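Local coordinates for polyketide synthase associated protein 5 (Mycobacterium tuberculosis, PDB 1Q9J) that probably catalyses the transfer of mycocerosic acid chains from mycocerosic acid synthase onto phthiocerol-type alcohols, the last step in making dimycocerosate ester lipids, at residues A[213-218]-A[363-368]; A[25-30]-A[115-120]. All blocks are in the same frame, centred on the assembly; numbering follows the deposited sequence.

In the fold
Contact 2 uses strand 23-31, which pairs there with strand 117-123; its other neighbour in the sheet, strand 360-368, carries half of contact 1. Contact 2 lies inside one sheet: it is mostly buried, held by regular backbone hydrogen bonds, and backed on one face by helix 129-148. Contact 1 is a surface contact between the edge strands of two different sheets, 213-216 and 360-368, where no backbone-to-backbone bonds cross and charged side chains do most of the bridging. Strand 360-368 comes from late in the chain, yet completes a sheet whose other strands come from its early part.

Contact 1. Residues A[213-218]-A[363-368]; sequences VTRLWL and DIKGQF
R215 and D363 reach toward each other tip to tip, and their salt bridge spans edge strands whose axes come no nearer than 8.8 Å and diverge toward W217 and D363, too far for backbone pairing. NH2 of R215 meets OD1 of D363 at 2.7 Å in the plane of the guanidinium, although the carboxylate is turned 64° from that plane. NH1 donates to the carbonyl oxygen of I364, which lies close to the guanidinium plane, at 3.2 Å. A long arginine suits this place: chi1 of 173° sets CG anti to the backbone N, and the chain beyond it spans the gap and delivers several N-H groups. The methylene CG of K365 packs over one guanidinium face, 3.4 Å from NH2 of R215, while K365 NZ turns back to OD2 of D363 at 2.7 Å. The carboxylate is thus shared by two cations, which would be expected to stabilise its negative charge. E391 gives R215 a second anionic partner, at NH1.

K365, exposed, forms the solvent side of this tight cluster. Beyond it the contact thins: W217 brings only the edge of its ring near D363, and CG2 of V213 rests on CG of Q367 at 3.6 Å. The result is a salt-bridge network between edge strands of separate sheets, consistent with a seam between the two related domains of the acyltransferase.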
# COMPACT_ATOMS: atom_id res chain seq x y z
N VAL A 213 13.81 -0.41 -2.54
CA VAL A 213 12.76 -0.29 -3.55
C VAL A 213 13.30 0.05 -4.92
O VAL A 213 13.84 1.14 -5.13
CB VAL A 213 11.74 0.83 -3.23
CG1 VAL A 213 10.67 0.88 -4.33
CG2 VAL A 213 11.11 0.62 -1.87
N THR A 214 13.14 -0.88 -5.87
CA THR A 214 13.58 -0.66 -7.24
C THR A 214 12.39 -0.14 -8.03
O THR A 214 11.26 -0.53 -7.77
CB THR A 214 14.03 -1.95 -7.91
OG1 THR A 214 15.14 -2.50 -7.20
CG2 THR A 214 14.43 -1.67 -9.35
N ARG A 215 12.64 0.72 -9.00
CA ARG A 215 11.54 1.27 -9.75
C ARG A 215 11.88 1.54 -11.22
O ARG A 215 12.89 2.16 -11.54
CB ARG A 215 11.08 2.53 -9.02
CG ARG A 215 10.03 3.37 -9.70
CD ARG A 215 9.26 4.11 -8.63
NE ARG A 215 9.01 5.50 -8.96
CZ ARG A 215 8.20 6.30 -8.27
NH1 ARG A 215 7.56 5.83 -7.20
NH2 ARG A 215 8.04 7.56 -8.63
N LEU A 216 11.02 1.03 -12.12
CA LEU A 216 11.20 1.20 -13.57
C LEU A 216 9.98 1.87 -14.15
O LEU A 216 8.86 1.54 -13.77
CB LEU A 216 11.36 -0.15 -14.25
CG LEU A 216 12.62 -0.91 -13.86
CD1 LEU A 216 12.67 -2.26 -14.57
CD2 LEU A 216 13.83 -0.06 -14.22
N TRP A 217 10.19 2.80 -15.07
CA TRP A 217 9.08 3.51 -15.70
C TRP A 217 8.75 3.02 -17.11
O TRP A 217 9.30 2.02 -17.60
CB TRP A 217 9.36 5.01 -15.76
CG TRP A 217 9.27 5.72 -14.47
CD1 TRP A 217 10.03 5.49 -13.36
CD2 TRP A 217 8.38 6.80 -14.14
NE1 TRP A 217 9.67 6.36 -12.36
CE2 TRP A 217 8.66 7.17 -12.81
CE3 TRP A 217 7.37 7.48 -14.84
CZ2 TRP A 217 7.97 8.22 -12.16
CZ3 TRP A 217 6.68 8.51 -14.19
CH2 TRP A 217 6.98 8.87 -12.86
N LEU A 218 7.84 3.74 -17.75
CA LEU A 218 7.38 3.46 -19.10
C LEU A 218 7.03 4.77 -19.77
O LEU A 218 6.43 5.66 -19.15
CB LEU A 218 6.16 2.56 -19.09
CG LEU A 218 6.49 1.07 -19.16
CD1 LEU A 218 5.23 0.23 -19.07
CD2 LEU A 218 7.21 0.82 -20.47
N ASP A 363 6.98 14.28 -8.64
CA ASP A 363 7.08 12.84 -8.49
C ASP A 363 6.48 12.37 -7.17
O ASP A 363 6.41 13.14 -6.21
CB ASP A 363 8.55 12.41 -8.59
CG ASP A 363 8.70 10.92 -8.73
OD1 ASP A 363 7.66 10.25 -8.95
OD2 ASP A 363 9.85 10.43 -8.64
N ILE A 364 6.03 11.13 -7.14
CA ILE A 364 5.43 10.55 -5.94
C ILE A 364 5.94 9.13 -5.74
O ILE A 364 5.52 8.21 -6.45
CB ILE A 364 3.89 10.54 -6.05
CG1 ILE A 364 3.34 11.94 -5.77
CG2 ILE A 364 3.30 9.52 -5.10
CD1 ILE A 364 1.82 12.06 -5.86
N LYS A 365 6.84 8.95 -4.78
CA LYS A 365 7.40 7.63 -4.50
C LYS A 365 6.90 7.08 -3.17
O LYS A 365 6.78 7.81 -2.19
CB LYS A 365 8.93 7.68 -4.47
CG LYS A 365 9.59 8.31 -5.69
CD LYS A 365 11.12 8.29 -5.57
CE LYS A 365 11.78 9.19 -6.61
NZ LYS A 365 11.36 10.62 -6.46
N GLY A 366 6.62 5.79 -3.14
CA GLY A 366 6.15 5.18 -1.91
C GLY A 366 7.17 4.16 -1.45
O GLY A 366 7.80 3.48 -2.26
N GLN A 367 7.34 4.06 -0.14
CA GLN A 367 8.30 3.11 0.38
C GLN A 367 7.91 2.69 1.78
O GLN A 367 7.21 3.42 2.48
CB GLN A 367 9.69 3.74 0.40
CG GLN A 367 10.79 2.83 0.93
CD GLN A 367 12.17 3.46 0.84
OE1 GLN A 367 13.18 2.79 1.03
NE2 GLN A 367 12.21 4.77 0.56
N PHE A 368 8.36 1.51 2.18
CA PHE A 368 8.06 0.99 3.50
C PHE A 368 9.29 1.13 4.39
O PHE A 368 10.41 1.34 3.91
CB PHE A 368 7.68 -0.48 3.41
CG PHE A 368 6.46 -0.74 2.58
CD1 PHE A 368 6.50 -1.67 1.54
CD2 PHE A 368 5.26 -0.07 2.83
CE1 PHE A 368 5.37 -1.92 0.77
CE2 PHE A 368 4.13 -0.32 2.05
CZ PHE A 368 4.19 -1.25 1.02

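Contact 2. Residues A[25-30]-A[115-120]; sequences SMTIQL and GAELTL
T27 and T119 have matching first torsions, chi1 -50° and -51°, which place each OG1 beside its own backbone N and let the two OG1 atoms meet at 3.2 Å in a hydrogen bond. They form a non-hydrogen-bonded pair of an antiparallel β-sheet pairing, within the mixed sheet built mainly from the early part of the chain. Beta-branched threonine suits the extended backbone, and its hydroxyl finds a polar partner in the residue opposite. On the same face Q29 bends at chi2 (47°) and crosses E117 obliquely; the amide of Q29 lies near the carboxylate of E117 with the two planes 84° apart, and Q29 NE2 bonds to the carbonyl oxygen of L30 at 2.9 Å.

M26, I28, L118 and L120 occupy the other face. Apolar chains belong there because F140, L139 and V136 of helix 129-148 pack among I28, L118 and L120, and CB of I28 lies 4.3 Å from CB of L118.

Between the faces, the backbone bonds come in reciprocal pairs: I28 N to L118 O at 2.7 Å and L118 N to I28 O at 3.0 Å, with M26 and L120 bonded likewise. At the far end G115, having no side chain, brings its CA within 3.0 Å of L30 O, and L30 N lies almost on the line of the A116 C=O bond, 2.7 Å from A116 O.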
# COMPACT_ATOMS: atom_id res chain seq x y z
N SER A 25 5.66 5.21 4.00
CA SER A 25 6.01 6.58 3.70
C SER A 25 5.50 6.93 2.31
O SER A 25 5.34 6.07 1.44
CB SER A 25 7.53 6.79 3.78
OG SER A 25 8.23 6.00 2.81
N MET A 26 5.25 8.22 2.14
CA MET A 26 4.76 8.74 0.89
C MET A 26 5.49 10.06 0.68
O MET A 26 5.34 11.01 1.45
CB MET A 26 3.26 8.99 0.97
CG MET A 26 2.59 9.11 -0.38
SD MET A 26 2.80 7.56 -1.30
CE MET A 26 3.95 8.05 -2.49
N THR A 27 6.29 10.10 -0.38
CA THR A 27 7.08 11.27 -0.68
C THR A 27 6.68 11.94 -1.99
O THR A 27 6.63 11.32 -3.04
CB THR A 27 8.56 10.90 -0.73
OG1 THR A 27 8.88 10.16 0.46
CG2 THR A 27 9.42 12.16 -0.81
N ILE A 28 6.38 13.22 -1.87
CA ILE A 28 6.00 14.02 -3.01
C ILE A 28 7.13 15.00 -3.32
O ILE A 28 7.45 15.87 -2.50
CB ILE A 28 4.73 14.84 -2.72
CG1 ILE A 28 3.57 13.93 -2.36
CG2 ILE A 28 4.37 15.69 -3.92
CD1 ILE A 28 3.47 13.61 -0.87
N GLN A 29 7.73 14.86 -4.49
CA GLN A 29 8.80 15.75 -4.91
C GLN A 29 8.13 17.03 -5.40
O GLN A 29 7.31 16.98 -6.31
CB GLN A 29 9.60 15.10 -6.04
CG GLN A 29 10.71 15.98 -6.56
CD GLN A 29 11.54 16.58 -5.43
OE1 GLN A 29 12.08 15.85 -4.60
NE2 GLN A 29 11.63 17.91 -5.40
N LEU A 30 8.46 18.17 -4.81
CA LEU A 30 7.82 19.41 -5.25
C LEU A 30 8.74 20.40 -5.97
O LEU A 30 9.96 20.23 -6.01
CB LEU A 30 7.17 20.11 -4.06
CG LEU A 30 6.17 19.25 -3.27
CD1 LEU A 30 5.68 20.01 -2.05
CD2 LEU A 30 5.02 18.88 -4.17
N GLY A 115 11.79 23.28 -5.63
CA GLY A 115 10.81 22.76 -4.70
C GLY A 115 11.46 21.85 -3.67
O GLY A 115 12.62 21.45 -3.83
N ALA A 116 10.69 21.52 -2.64
CA ALA A 116 11.15 20.67 -1.54
C ALA A 116 10.60 19.25 -1.67
O ALA A 116 10.01 18.90 -2.68
CB ALA A 116 10.70 21.27 -0.22
N GLU A 117 10.82 18.43 -0.64
CA GLU A 117 10.31 17.06 -0.61
C GLU A 117 9.39 16.89 0.59
O GLU A 117 9.81 17.05 1.73
CB GLU A 117 11.44 16.04 -0.48
CG GLU A 117 12.48 16.09 -1.57
CD GLU A 117 13.53 15.00 -1.41
OE1 GLU A 117 14.58 15.08 -2.08
OE2 GLU A 117 13.29 14.06 -0.61
N LEU A 118 8.13 16.56 0.32
CA LEU A 118 7.16 16.35 1.38
C LEU A 118 7.11 14.85 1.59
O LEU A 118 7.00 14.09 0.62
CB LEU A 118 5.79 16.87 0.96
CG LEU A 118 4.73 16.94 2.06
CD1 LEU A 118 5.22 17.84 3.18
CD2 LEU A 118 3.44 17.47 1.48
N THR A 119 7.23 14.41 2.84
CA THR A 119 7.19 12.98 3.13
C THR A 119 6.39 12.71 4.37
O THR A 119 6.68 13.25 5.44
CB THR A 119 8.60 12.42 3.33
OG1 THR A 119 9.43 12.81 2.24
CG2 THR A 119 8.56 10.90 3.42
N LEU A 120 5.37 11.86 4.23
CA LEU A 120 4.52 11.50 5.35
C LEU A 120 4.82 10.07 5.76
O LEU A 120 4.89 9.17 4.93
CB LEU A 120 3.05 11.61 4.97
CG LEU A 120 2.11 11.49 6.17
CD1 LEU A 120 1.86 12.89 6.74
CD2 LEU A 120 0.79 10.87 5.74